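Local atomic coordinates of angiotensin-converting enzyme (PDB entry 6S1Y), a protein that probably cleaves short peptides as a zinc-dependent metallopeptidase of the angiotensin-converting enzyme family in the mosquito Anopheles gambiae. Residues Phe171-Val175 and Pro452-Asn456; Phe296-Leu300 and Leu391-Val395; Ala511-Glu517 and Asn529-Ser535. All blocks are in the same frame, centred on the assembly; numbering follows the deposited sequence.

Interaction 1 of 3, residues Phe171-Val175 and Pro452-Asn456; sequences FQKYV and PREYN
Tyr455 reaches across to Phe171 and Gln172 and joins two helices of the largely helical angiotensin-converting enzyme fold. It stands in the first turn of helix 455-467, just after the N-cap residue Glu454. Its CB points toward helix 168-184 and carries the ring that way. One ring face lies against its own segment, with Pro452 CA 3.3 Å above the ring centre of Tyr455. Farther out, Tyr455 CE2 meets CE2 of Phe171 at 4.0 Å. The two rings form an offset edge-to-face pair with planes at 87°, the edge of Phe171 turned to the face of Tyr455. At the tip, the hydroxyl reaches the amide of Gln172. Gln172 sends CG anti to its backbone N (chi1 -176°) and then bends at chi2, which brings the amide round to the hydroxyl. Amide and ring planes are nearly parallel. The other end of this amide, Gln172 NE2, is hydrogen-bonded to Glu176, which helps fix its rotation. Val445 of helix 431-447 also packs on Tyr455. Tyr455 OH donates a hydrogen bond of 2.8 Å to Gln172 OE1. The donor sits 20° out of the carbonyl plane.

Interaction 2 of 3, residues Phe296-Leu300 and Leu391-Val395; sequences FFTSL and LSLSV
Leu391 packs into the angle between Phe296 and Phe297. It has more surface buried here than any other residue of the two segments, and Phe296 comes second. The contact is apolar and joins the C-terminal ends of helix 286-299 and helix 381-395. The latter carries Glu385, which binds the zinc ion.

The two methyl groups of Leu391 divide between the neighbours and share Phe296. CD1 sits over one face of the Phe297 ring, close to its centre. This is a CH-pi contact, with Leu391 CD1 3.4 Å from the Phe297 centroid and 14° off the ring normal. Leu391 CD1 is also 3.6 Å from Phe296 CD1. CD2 of Leu391 turns to Leu300, meeting its CD1 at 3.9 Å, and also lies near CE1 of Phe296.

The Phe296 side chain leaves its helix trans about chi1 (-159°), which sets the ring against helix 381-395 with its width, from CD1 to CD2, along that helix. Leu391 meets the CD1 side of the ring. On the other side, CE2 of Phe296 is 3.7 Å from CG2 of Val395. Between them, CZ of Phe296 rests 3.9 Å from CB of Ser394. The ring thus spans a full turn, from Leu391 to Val395. The polar end of Ser394 looks elsewhere, its OG being hydrogen-bonded to Ile532 N.

All six touching residues are buried. Phe297 also packs on Gln363 of the zinc-binding helix 349-368, and its side chain is about 12 Å from the zinc ion. Val395 touches His356 of that same helix, while Ser394 reaches His508 of helix 495-514. Helix 381-395 therefore lies among helices 286-299, 349-368 and 495-514.

Interaction 3 of 3, residues Ala511-Glu517 and Asn529-Ser535; sequences ACALAGE and NCDIYQS
Cys512 and Cys530 form a disulfide that pins the end of helix 495-514 to the loop leading into helix 536-547. SG of Cys512 and SG of Cys530 are 2.0 Å apart, with chi3 at -81°. Cys512 holds its SG beside its own backbone N, opposite the carbonyl carbon. The helix ends in a Schellman motif at Gly516, which turns the chain so that Glu517 also faces the loop. Glu517 sets its CG the same way as Cys512 sets SG, and its CB packs 3.8 Å from SG of Cys530. The chain then bends at chi2 (-71°) and brings the carboxylate beside the Asp531 backbone. Glu517 OE1 accepts from Asp531 N at 3.1 Å through its anti lone pair, in a nearly straight bond. The same oxygen forms a salt bridge with Lys399, so two partners grip it.

Ile532 lays its two branches against the last helical turns. Its CD1 meets CB of Ala511 at 4.0 Å, and its CG2 lies 3.9 Å from SG of Cys512. A type II beta turn from Ile532 to Ser535 then brings Ser535 against Ala515. The Ser535 hydroxyl caps helix 536-547 by bonding to Ala538 N. That same oxygen, Ser535 OG, lies 3.3 Å from CB of Ala515.

How the interactions relate
From the N terminus, helix 168-184 comes first, and its segment 171-175 meets, 277 residues on, the start of helix 455-467. Interaction 2 is nested inside this long loop; it closes a shorter one of about 90 residues that includes the zinc-binding helix 349-368. Interaction 3 follows both in series and closes a short loop after helix 495-514. Interactions 2 and 3 touch: Ser299 OG is 3.1 Å from Gln534 N, a probable hydrogen bond, and a second such bond also joins the two contacts. Interaction 1 lies on the opposite side of the chain's centre, its centre about 42 Å from that of interaction 2.

Interaction 1 of 3, residues Phe171-Val175 and Pro452-Asn456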
# COMPACT_ATOMS: atom_id res chain seq x y z
N PHE A 171 13.69 16.91 -0.05
CA PHE A 171 12.28 16.92 -0.42
C PHE A 171 11.93 18.14 -1.26
O PHE A 171 11.22 18.03 -2.27
CB PHE A 171 11.39 16.89 0.83
CG PHE A 171 9.92 16.88 0.53
CD1 PHE A 171 9.24 15.69 0.33
CD2 PHE A 171 9.21 18.07 0.45
CE1 PHE A 171 7.86 15.68 0.06
CE2 PHE A 171 7.86 18.07 0.17
CZ PHE A 171 7.18 16.88 -0.01
N GLN A 172 12.41 19.32 -0.87
CA GLN A 172 12.05 20.53 -1.62
C GLN A 172 12.58 20.45 -3.04
O GLN A 172 11.90 20.85 -3.99
CB GLN A 172 12.59 21.77 -0.91
CG GLN A 172 12.18 23.07 -1.57
CD GLN A 172 10.68 23.23 -1.62
OE1 GLN A 172 9.97 22.95 -0.64
NE2 GLN A 172 10.17 23.66 -2.76
N LYS A 173 13.80 19.92 -3.21
CA LYS A 173 14.36 19.74 -4.54
C LYS A 173 13.55 18.73 -5.33
O LYS A 173 13.29 18.93 -6.53
CB LYS A 173 15.82 19.29 -4.41
CG LYS A 173 16.45 18.88 -5.74
CD LYS A 173 16.54 20.06 -6.72
CE LYS A 173 17.53 21.11 -6.24
NZ LYS A 173 17.53 22.30 -7.14
N TYR A 174 13.14 17.64 -4.69
CA TYR A 174 12.32 16.65 -5.37
C TYR A 174 11.02 17.25 -5.86
O TYR A 174 10.56 16.95 -6.97
CB TYR A 174 12.06 15.49 -4.41
CG TYR A 174 10.74 14.76 -4.56
CD1 TYR A 174 10.46 13.99 -5.69
CD2 TYR A 174 9.81 14.79 -3.54
CE1 TYR A 174 9.26 13.30 -5.79
CE2 TYR A 174 8.62 14.09 -3.63
CZ TYR A 174 8.34 13.34 -4.75
OH TYR A 174 7.14 12.65 -4.81
N VAL A 175 10.40 18.09 -5.04
CA VAL A 175 9.15 18.70 -5.46
C VAL A 175 9.36 19.57 -6.69
O VAL A 175 8.56 19.54 -7.63
CB VAL A 175 8.52 19.49 -4.31
CG1 VAL A 175 7.52 20.49 -4.84
CG2 VAL A 175 7.87 18.52 -3.34
N PRO A 452 5.80 25.92 1.20
CA PRO A 452 6.85 25.38 2.08
C PRO A 452 6.80 25.86 3.52
O PRO A 452 7.20 25.11 4.43
CB PRO A 452 8.15 25.86 1.38
CG PRO A 452 7.78 25.98 -0.09
CD PRO A 452 6.34 26.46 -0.07
N ARG A 453 6.36 27.07 3.80
CA ARG A 453 6.41 27.54 5.18
C ARG A 453 5.23 27.03 6.00
O ARG A 453 5.18 27.29 7.20
CB ARG A 453 6.47 29.07 5.22
CG ARG A 453 5.24 29.72 4.64
CD ARG A 453 5.46 31.21 4.35
NE ARG A 453 4.64 31.64 3.22
CZ ARG A 453 3.31 31.75 3.25
NH1 ARG A 453 2.64 31.45 4.36
NH2 ARG A 453 2.65 32.14 2.17
N GLU A 454 4.29 26.30 5.39
CA GLU A 454 3.20 25.65 6.12
C GLU A 454 3.20 24.14 5.88
O GLU A 454 2.17 23.48 6.08
CB GLU A 454 1.86 26.27 5.71
CG GLU A 454 1.80 26.69 4.26
CD GLU A 454 0.39 26.96 3.74
OE1 GLU A 454 0.16 26.66 2.54
OE2 GLU A 454 -0.46 27.46 4.51
N TYR A 455 4.33 23.56 5.47
CA TYR A 455 4.36 22.14 5.11
C TYR A 455 3.90 21.25 6.27
O TYR A 455 3.11 20.32 6.08
CB TYR A 455 5.77 21.74 4.69
CG TYR A 455 6.12 21.91 3.23
CD1 TYR A 455 5.18 22.24 2.28
CD2 TYR A 455 7.42 21.69 2.81
CE1 TYR A 455 5.54 22.38 0.94
CE2 TYR A 455 7.78 21.81 1.49
CZ TYR A 455 6.86 22.14 0.57
OH TYR A 455 7.29 22.24 -0.73
N ASN A 456 4.38 21.52 7.48
CA ASN A 456 4.14 20.56 8.53
C ASN A 456 2.75 20.71 9.14
O ASN A 456 2.06 19.71 9.37
CB ASN A 456 5.20 20.65 9.63
CG ASN A 456 5.42 19.29 10.32
OD1 ASN A 456 5.29 18.22 9.69
ND2 ASN A 456 5.73 19.32 11.62

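Interaction 2 of 3, residues Phe296-Leu300 and Leu391-Val395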
# COMPACT_ATOMS: atom_id res chain seq x y z
N PHE A 296 -2.08 -21.17 -1.75
CA PHE A 296 -3.39 -20.56 -1.96
C PHE A 296 -3.56 -20.21 -3.44
O PHE A 296 -4.59 -20.54 -4.04
CB PHE A 296 -3.54 -19.33 -1.07
CG PHE A 296 -4.97 -18.92 -0.83
CD1 PHE A 296 -5.77 -18.52 -1.88
CD2 PHE A 296 -5.50 -18.92 0.45
CE1 PHE A 296 -7.07 -18.15 -1.67
CE2 PHE A 296 -6.81 -18.54 0.66
CZ PHE A 296 -7.59 -18.15 -0.40
N PHE A 297 -2.55 -19.60 -4.05
CA PHE A 297 -2.64 -19.25 -5.47
C PHE A 297 -2.76 -20.51 -6.34
O PHE A 297 -3.52 -20.52 -7.32
CB PHE A 297 -1.43 -18.42 -5.89
CG PHE A 297 -1.55 -16.96 -5.58
CD1 PHE A 297 -2.40 -16.15 -6.33
CD2 PHE A 297 -0.81 -16.38 -4.56
CE1 PHE A 297 -2.52 -14.78 -6.04
CE2 PHE A 297 -0.92 -15.01 -4.28
CZ PHE A 297 -1.78 -14.22 -5.03
N THR A 298 -2.00 -21.56 -6.03
CA THR A 298 -2.12 -22.79 -6.82
C THR A 298 -3.50 -23.43 -6.65
O THR A 298 -4.09 -23.91 -7.62
CB THR A 298 -1.01 -23.79 -6.46
OG1 THR A 298 -1.09 -24.14 -5.07
CG2 THR A 298 0.37 -23.19 -6.73
N SER A 299 -4.05 -23.39 -5.43
CA SER A 299 -5.42 -23.85 -5.22
C SER A 299 -6.42 -23.14 -6.12
O SER A 299 -7.54 -23.63 -6.30
CB SER A 299 -5.83 -23.65 -3.76
OG SER A 299 -6.38 -22.34 -3.57
N LEU A 300 -6.07 -21.96 -6.65
CA LEU A 300 -6.96 -21.23 -7.54
C LEU A 300 -6.64 -21.47 -9.02
O LEU A 300 -7.10 -20.70 -9.87
CB LEU A 300 -6.89 -19.72 -7.25
CG LEU A 300 -7.26 -19.24 -5.84
CD1 LEU A 300 -6.92 -17.76 -5.66
CD2 LEU A 300 -8.73 -19.47 -5.56
N LEU A 391 -6.91 -12.11 -1.53
CA LEU A 391 -6.61 -13.36 -0.85
C LEU A 391 -6.63 -13.17 0.66
O LEU A 391 -7.17 -14.00 1.40
CB LEU A 391 -5.26 -13.94 -1.28
CG LEU A 391 -5.04 -14.33 -2.74
CD1 LEU A 391 -4.04 -15.49 -2.86
CD2 LEU A 391 -6.33 -14.67 -3.42
N SER A 392 -6.02 -12.08 1.15
CA SER A 392 -5.95 -11.86 2.59
C SER A 392 -7.34 -11.77 3.20
O SER A 392 -7.53 -12.17 4.36
CB SER A 392 -5.16 -10.60 2.92
OG SER A 392 -3.79 -10.80 2.69
N LEU A 393 -8.32 -11.24 2.46
CA LEU A 393 -9.70 -11.24 2.96
C LEU A 393 -10.21 -12.65 3.23
O LEU A 393 -10.88 -12.89 4.23
CB LEU A 393 -10.63 -10.51 1.98
CG LEU A 393 -10.53 -8.98 2.01
CD1 LEU A 393 -11.37 -8.33 0.92
CD2 LEU A 393 -10.98 -8.43 3.35
N SER A 394 -9.91 -13.61 2.35
CA SER A 394 -10.32 -14.99 2.60
C SER A 394 -9.51 -15.60 3.74
O SER A 394 -10.07 -16.26 4.62
CB SER A 394 -10.16 -15.86 1.33
OG SER A 394 -11.17 -15.60 0.36
N VAL A 395 -8.19 -15.37 3.73
CA VAL A 395 -7.31 -15.96 4.74
C VAL A 395 -7.70 -15.51 6.13
O VAL A 395 -7.45 -16.21 7.11
CB VAL A 395 -5.84 -15.60 4.46
CG1 VAL A 395 -5.01 -15.99 5.65
CG2 VAL A 395 -5.33 -16.29 3.22

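Interaction 3 of 3, residues Ala511-Glu517 and Asn529-Ser535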
# COMPACT_ATOMS: atom_id res chain seq x y z
N ALA A 511 -15.53 -12.81 -6.45
CA ALA A 511 -14.90 -14.12 -6.35
C ALA A 511 -15.67 -15.04 -5.43
O ALA A 511 -15.74 -16.25 -5.68
CB ALA A 511 -13.45 -13.97 -5.88
N CYS A 512 -16.21 -14.50 -4.33
CA CYS A 512 -17.04 -15.31 -3.44
C CYS A 512 -18.30 -15.77 -4.16
O CYS A 512 -18.71 -16.92 -4.02
CB CYS A 512 -17.38 -14.52 -2.18
SG CYS A 512 -15.92 -14.01 -1.23
N ALA A 513 -18.92 -14.89 -4.94
CA ALA A 513 -20.07 -15.29 -5.74
C ALA A 513 -19.74 -16.50 -6.62
O ALA A 513 -20.42 -17.53 -6.58
CB ALA A 513 -20.53 -14.12 -6.60
N LEU A 514 -18.65 -16.38 -7.41
CA LEU A 514 -18.21 -17.48 -8.27
C LEU A 514 -17.89 -18.75 -7.48
O LEU A 514 -18.06 -19.85 -8.02
CB LEU A 514 -16.96 -17.05 -9.05
CG LEU A 514 -17.19 -15.95 -10.08
CD1 LEU A 514 -15.84 -15.39 -10.53
CD2 LEU A 514 -17.97 -16.44 -11.28
N ALA A 515 -17.40 -18.63 -6.25
CA ALA A 515 -17.11 -19.82 -5.45
C ALA A 515 -18.34 -20.36 -4.73
O ALA A 515 -18.20 -21.31 -3.95
CB ALA A 515 -16.02 -19.52 -4.42
N GLY A 516 -19.52 -19.80 -4.96
CA GLY A 516 -20.69 -20.22 -4.19
C GLY A 516 -20.59 -19.91 -2.71
O GLY A 516 -21.18 -20.62 -1.89
N GLU A 517 -19.85 -18.86 -2.35
CA GLU A 517 -19.63 -18.49 -0.97
C GLU A 517 -20.40 -17.25 -0.54
O GLU A 517 -20.41 -16.94 0.65
CB GLU A 517 -18.13 -18.25 -0.72
CG GLU A 517 -17.31 -19.52 -0.66
CD GLU A 517 -17.58 -20.28 0.58
OE1 GLU A 517 -16.91 -20.00 1.60
OE2 GLU A 517 -18.49 -21.14 0.55
N ASN A 529 -17.63 -14.12 5.93
CA ASN A 529 -17.23 -15.50 6.21
C ASN A 529 -16.89 -16.29 4.94
O ASN A 529 -16.79 -17.52 5.01
CB ASN A 529 -18.31 -16.23 7.01
CG ASN A 529 -19.64 -16.36 6.26
OD1 ASN A 529 -19.72 -16.09 5.06
ND2 ASN A 529 -20.68 -16.79 6.98
N CYS A 530 -16.69 -15.61 3.81
CA CYS A 530 -16.38 -16.29 2.55
C CYS A 530 -14.91 -16.66 2.46
O CYS A 530 -14.04 -15.83 2.73
CB CYS A 530 -16.72 -15.39 1.36
SG CYS A 530 -15.51 -15.60 -0.03
N ASP A 531 -14.63 -17.90 2.05
CA ASP A 531 -13.28 -18.37 1.75
C ASP A 531 -13.24 -18.90 0.32
O ASP A 531 -13.93 -19.88 0.01
CB ASP A 531 -12.86 -19.45 2.75
CG ASP A 531 -11.41 -19.88 2.57
OD1 ASP A 531 -10.70 -19.20 1.81
OD2 ASP A 531 -10.97 -20.87 3.20
N ILE A 532 -12.44 -18.27 -0.54
CA ILE A 532 -12.36 -18.72 -1.93
C ILE A 532 -11.21 -19.71 -2.13
O ILE A 532 -10.84 -20.01 -3.27
CB ILE A 532 -12.19 -17.54 -2.90
CG1 ILE A 532 -10.81 -16.89 -2.76
CG2 ILE A 532 -13.29 -16.53 -2.70
CD1 ILE A 532 -10.55 -15.85 -3.83
N TYR A 533 -10.63 -20.19 -1.04
CA TYR A 533 -9.62 -21.24 -1.12
C TYR A 533 -10.15 -22.46 -1.88
O TYR A 533 -11.21 -23.00 -1.54
CB TYR A 533 -9.19 -21.63 0.30
CG TYR A 533 -8.07 -22.64 0.41
CD1 TYR A 533 -6.82 -22.39 -0.14
CD2 TYR A 533 -8.25 -23.84 1.10
CE1 TYR A 533 -5.77 -23.33 -0.03
CE2 TYR A 533 -7.21 -24.78 1.23
CZ TYR A 533 -5.98 -24.51 0.67
OH TYR A 533 -4.97 -25.45 0.81
N GLN A 534 -9.41 -22.88 -2.91
CA GLN A 534 -9.69 -24.06 -3.74
C GLN A 534 -10.83 -23.83 -4.71
O GLN A 534 -11.45 -24.80 -5.15
CB GLN A 534 -9.99 -25.31 -2.91
CG GLN A 534 -8.86 -25.67 -1.96
CD GLN A 534 -9.18 -26.82 -1.04
OE1 GLN A 534 -10.27 -26.88 -0.44
NE2 GLN A 534 -8.23 -27.73 -0.89
N SER A 535 -11.15 -22.59 -5.05
CA SER A 535 -12.21 -22.31 -6.01
C SER A 535 -11.58 -21.95 -7.35
O SER A 535 -11.35 -20.78 -7.66
CB SER A 535 -13.13 -21.20 -5.55
OG SER A 535 -13.99 -20.81 -6.62